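Local atomic coordinates of TRAP dicarboxylate transporter-DctP subunit (PDB entry 4N6D), a protein that probably captures an organic acid solute in the periplasm and delivers it to a TRAP-type membrane transporter. Residues 56-61 with 256-261. Sequence-based numbering, arbitrary orientation.
With I3C (5-amino-2,4,6-triiodobenzene-1,3-dicarboxylic acid), chain B.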
ATOM      1  N   GLU A  56      16.128 -12.730 -13.853  1.00 11.15           N
ATOM      2  CA  GLU A  56      17.069 -13.778 -14.178  1.00 10.05           C
ATOM      3  C   GLU A  56      16.752 -14.374 -15.536  1.00 11.00           C
ATOM      4  O   GLU A  56      17.663 -14.691 -16.303  1.00 14.08           O
ATOM      5  CB  GLU A  56      17.086 -14.857 -13.070  1.00 12.10           C
ATOM      6  CG  GLU A  56      17.528 -14.271 -11.737  1.00  9.43           C
ATOM      7  CD  GLU A  56      17.787 -15.305 -10.636  1.00 15.65           C
ATOM      8  OE1 GLU A  56      17.286 -16.448 -10.732  1.00 14.50           O
ATOM      9  OE2 GLU A  56      18.522 -14.962  -9.673  1.00 13.99           O
ATOM     10  N   LYS A  57      15.464 -14.504 -15.845  1.00 11.48           N
ATOM     11  CA  LYS A  57      15.052 -15.123 -17.107  1.00 11.17           C
ATOM     12  C   LYS A  57      15.362 -14.174 -18.257  1.00 13.26           C
ATOM     13  O   LYS A  57      15.958 -14.578 -19.250  1.00 13.73           O
ATOM     14  CB  LYS A  57      13.558 -15.475 -17.089  1.00 13.91           C
ATOM     15  CG  LYS A  57      13.051 -16.175 -18.356  1.00 14.84           C
ATOM     16  CD  LYS A  57      11.583 -16.542 -18.202  1.00 19.42           C
ATOM     17  CE  LYS A  57      11.001 -17.153 -19.477  1.00 22.73           C
ATOM     18  NZ  LYS A  57       9.537 -17.211 -19.374  1.00 22.24           N
ATOM     19  N   ARG A  58      14.961 -12.911 -18.122  1.00 13.26           N
ATOM     20  CA  ARG A  58      15.046 -11.974 -19.248  1.00 12.06           C
ATOM     21  C   ARG A  58      16.475 -11.570 -19.566  1.00 13.59           C
ATOM     22  O   ARG A  58      16.781 -11.187 -20.692  1.00 16.00           O
ATOM     23  CB  ARG A  58      14.213 -10.731 -18.954  1.00 10.95           C
ATOM     24  CG  ARG A  58      12.758 -11.025 -18.992  1.00 10.97           C
ATOM     25  CD  ARG A  58      11.945  -9.806 -18.636  1.00 13.46           C
ATOM     26  NE  ARG A  58      10.562 -10.176 -18.414  1.00 11.55           N
ATOM     27  CZ  ARG A  58       9.544  -9.316 -18.390  1.00 14.52           C
ATOM     28  NH1 ARG A  58       9.725  -8.022 -18.647  1.00 12.89           N
ATOM     29  NH2 ARG A  58       8.320  -9.770 -18.161  1.00 17.70           N
ATOM     30  N   THR A  59      17.358 -11.670 -18.576  1.00 10.54           N
ATOM     31  CA  THR A  59      18.780 -11.380 -18.790  1.00 11.01           C
ATOM     32  C   THR A  59      19.597 -12.629 -19.133  1.00 14.36           C
ATOM     33  O   THR A  59      20.838 -12.581 -19.197  1.00 14.77           O
ATOM     34  CB  THR A  59      19.425 -10.683 -17.563  1.00 10.07           C
ATOM     35  OG1 THR A  59      19.455 -11.580 -16.446  1.00 12.18           O
ATOM     36  CG2 THR A  59      18.701  -9.424 -17.197  1.00 10.74           C
ATOM     37  N   ALA A  60      18.900 -13.739 -19.351  1.00 15.28           N
ATOM     38  CA  ALA A  60      19.524 -14.972 -19.811  1.00 15.80           C
ATOM     39  C   ALA A  60      20.577 -15.385 -18.829  1.00 12.98           C
ATOM     40  O   ALA A  60      21.633 -15.891 -19.194  1.00 14.97           O
ATOM     41  CB  ALA A  60      20.122 -14.800 -21.202  1.00 23.49           C
ATOM     42  N   GLY A  61      20.277 -15.159 -17.559  1.00 16.46           N
ATOM     43  CA  GLY A  61      21.158 -15.584 -16.483  1.00 17.94           C
ATOM     44  C   GLY A  61      22.342 -14.669 -16.227  1.00 16.11           C
ATOM     45  O   GLY A  61      23.161 -14.964 -15.371  1.00 15.73           O
ATOM     46  N   ASN A 256      14.197  -1.408 -16.596  1.00  8.36           N
ATOM     47  CA  ASN A 256      13.368  -0.259 -16.885  1.00  7.64           C
ATOM     48  C   ASN A 256      12.011  -0.731 -17.357  1.00 10.48           C
ATOM     49  O   ASN A 256      10.983  -0.246 -16.890  1.00 10.57           O
ATOM     50  CB  ASN A 256      14.008   0.610 -17.958  1.00  9.70           C
ATOM     51  CG  ASN A 256      15.018   1.569 -17.398  1.00 12.72           C
ATOM     52  OD1 ASN A 256      14.952   1.929 -16.232  1.00 13.86           O
ATOM     53  ND2 ASN A 256      15.948   2.009 -18.233  1.00 14.41           N
ATOM     54  N   ASP A 257      12.001  -1.689 -18.281  1.00  9.17           N
ATOM     55  CA  ASP A 257      10.731  -2.216 -18.783  1.00 11.00           C
ATOM     56  C   ASP A 257       9.892  -2.880 -17.694  1.00  9.55           C
ATOM     57  O   ASP A 257       8.652  -2.833 -17.713  1.00 15.09           O
ATOM     58  CB  ASP A 257      10.975  -3.212 -19.915  1.00 14.95           C
ATOM     59  CG  ASP A 257      11.396  -2.537 -21.214  1.00 19.61           C
ATOM     60  OD1 ASP A 257      11.248  -1.316 -21.326  1.00 19.91           O
ATOM     61  OD2 ASP A 257      11.865  -3.235 -22.122  1.00 23.43           O
ATOM     62  N   LEU A 258      10.551  -3.489 -16.713  1.00  8.08           N
ATOM     63  CA  LEU A 258       9.826  -4.085 -15.599  1.00  7.91           C
ATOM     64  C   LEU A 258       9.186  -3.093 -14.617  1.00  8.77           C
ATOM     65  O   LEU A 258       8.429  -3.484 -13.742  1.00  9.26           O
ATOM     66  CB  LEU A 258      10.731  -5.038 -14.811  1.00  7.95           C
ATOM     67  CG  LEU A 258      10.810  -6.436 -15.390  1.00 12.45           C
ATOM     68  CD1 LEU A 258      12.034  -7.160 -14.834  1.00 10.91           C
ATOM     69  CD2 LEU A 258       9.513  -7.217 -15.126  1.00 12.53           C
ATOM     70  N   GLY A 259       9.487  -1.807 -14.719  1.00  8.47           N
ATOM     71  CA  GLY A 259       8.968  -0.893 -13.708  1.00  9.31           C
ATOM     72  C   GLY A 259       7.443  -0.848 -13.707  1.00  8.08           C
ATOM     73  O   GLY A 259       6.783  -1.113 -12.695  1.00  9.32           O
ATOM     74  N   ARG A 260       6.865  -0.496 -14.846  1.00  7.56           N
ATOM     75  CA  ARG A 260       5.410  -0.467 -14.944  1.00  7.85           C
ATOM     76  C   ARG A 260       4.814  -1.872 -14.816  1.00  7.96           C
ATOM     77  O   ARG A 260       3.789  -2.071 -14.152  1.00  8.46           O
ATOM     78  CB  ARG A 260       4.960   0.166 -16.264  1.00  8.97           C
ATOM     79  CG  ARG A 260       3.469   0.385 -16.307  1.00 11.64           C
ATOM     80  CD  ARG A 260       2.985   0.499 -17.741  1.00 19.90           C
ATOM     81  NE  ARG A 260       1.526   0.471 -17.778  1.00 29.86           N
ATOM     82  CZ  ARG A 260       0.769   1.500 -17.450  1.00 29.81           C
ATOM     83  NH1 ARG A 260       1.339   2.647 -17.109  1.00 35.53           N
ATOM     84  NH2 ARG A 260      -0.557   1.393 -17.495  1.00 28.19           N
ATOM     85  N   GLU A 261       5.454  -2.849 -15.443  1.00  9.23           N
ATOM     86  CA  GLU A 261       4.951  -4.213 -15.422  1.00  8.63           C
ATOM     87  C   GLU A 261       4.839  -4.699 -13.986  1.00  9.78           C
ATOM     88  O   GLU A 261       3.866  -5.344 -13.608  1.00  9.50           O
ATOM     89  CB  GLU A 261       5.881  -5.172 -16.159  1.00 11.52           C
ATOM     90  CG  GLU A 261       6.069  -4.917 -17.625  1.00 18.39           C
ATOM     91  CD  GLU A 261       6.802  -6.059 -18.319  1.00 21.65           C
ATOM     92  OE1 GLU A 261       6.858  -7.159 -17.730  1.00 15.74           O
ATOM     93  OE2 GLU A 261       7.294  -5.848 -19.455  1.00 22.18           O
TER
HETATM   94  I3  I3C B 401      20.907 -19.071 -23.764  0.50 21.04           I
HETATM   95  I2  I3C B 401      19.641 -18.831 -17.917  0.50 27.29           I
HETATM   96  I1  I3C B 401      24.587 -21.705 -19.858  0.50 32.58           I
HETATM   97  O8  I3C B 401      24.426 -20.030 -22.995  0.50 28.50           O
HETATM   98  O9  I3C B 401      23.054 -21.664 -23.425  0.50 34.36           O
HETATM   99  C10 I3C B 401      22.320 -20.507 -17.763  0.50 29.30           C
HETATM  100  N13 I3C B 401      19.373 -18.379 -21.058  0.50 29.53           N
HETATM  101  C1  I3C B 401      22.533 -20.272 -21.544  0.50 23.90           C
HETATM  102  C6  I3C B 401      21.390 -19.542 -21.787  0.50 21.45           C
HETATM  103  C5  I3C B 401      20.559 -19.128 -20.769  0.50 24.96           C
HETATM  104  C4  I3C B 401      20.885 -19.453 -19.477  0.50 22.11           C
HETATM  105  C3  I3C B 401      22.026 -20.181 -19.192  0.50 17.15           C
HETATM  106  C2  I3C B 401      22.846 -20.588 -20.233  0.50 12.26           C
HETATM  107  C7  I3C B 401      23.382 -20.682 -22.707  0.50 30.75           C
HETATM  108  O11 I3C B 401      22.102 -21.671 -17.334  0.50 28.87           O
HETATM  109  O12 I3C B 401      22.759 -19.621 -16.982  0.50 34.92           O
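Arg58 and Glu261 approach each other from opposite directions and form a salt bridge that is end-on but lopsided. Both terminal nitrogens of the guanidinium converge on one carboxylate oxygen, with Arg58 NH2 3.0 Å and Arg58 NH1 3.1 Å from Glu261 OE1. That oxygen lies 12° out of the guanidinium plane, so the arginine donates nearly in its own plane. The carboxylate is not coplanar with it: the two planes are 54° apart. NH2 meets the syn lone pair of OE1, and NH1 comes to the same atom from above the carboxylate plane. A weak bond, 3.4 Å from Arg58 NH1 to Glu261 OE2, reaches the second oxygen. The nearest CA atoms, of Arg58 and Leu258, are 10.1 Å apart; Arg58, extended from CG to NE, and Glu261, extended beyond CG, meet between the helices. The inner nitrogen of the arginine, NE, bridges to Glu54, one turn earlier on the same helix, so acidic groups from two helices share the guanidinium.

Topologically, the contact joins the C-terminal end of helix 43-58 to the long helix 249-285, both within the family 7 solute-binding fold. A Schellman motif ends the first helix directly after Arg58: Gly61 N bonds to Glu56 O at 2.9 Å and Ala60 N to Lys57 O at 3.1 Å, with Ala60 at positive phi. At this turn, Ala60 CA lies 3.6 Å from N13 of a bound I3C, the triiodinated compound used for phasing.

Between the segments, van der Waals contact comes from Leu258, whose CD2 sits over one face of the guanidinium, displaced toward its rim, 3.6 Å from Arg58 NH1. This buried leucine also packs on Trp51 and Val55 of helix 43-58.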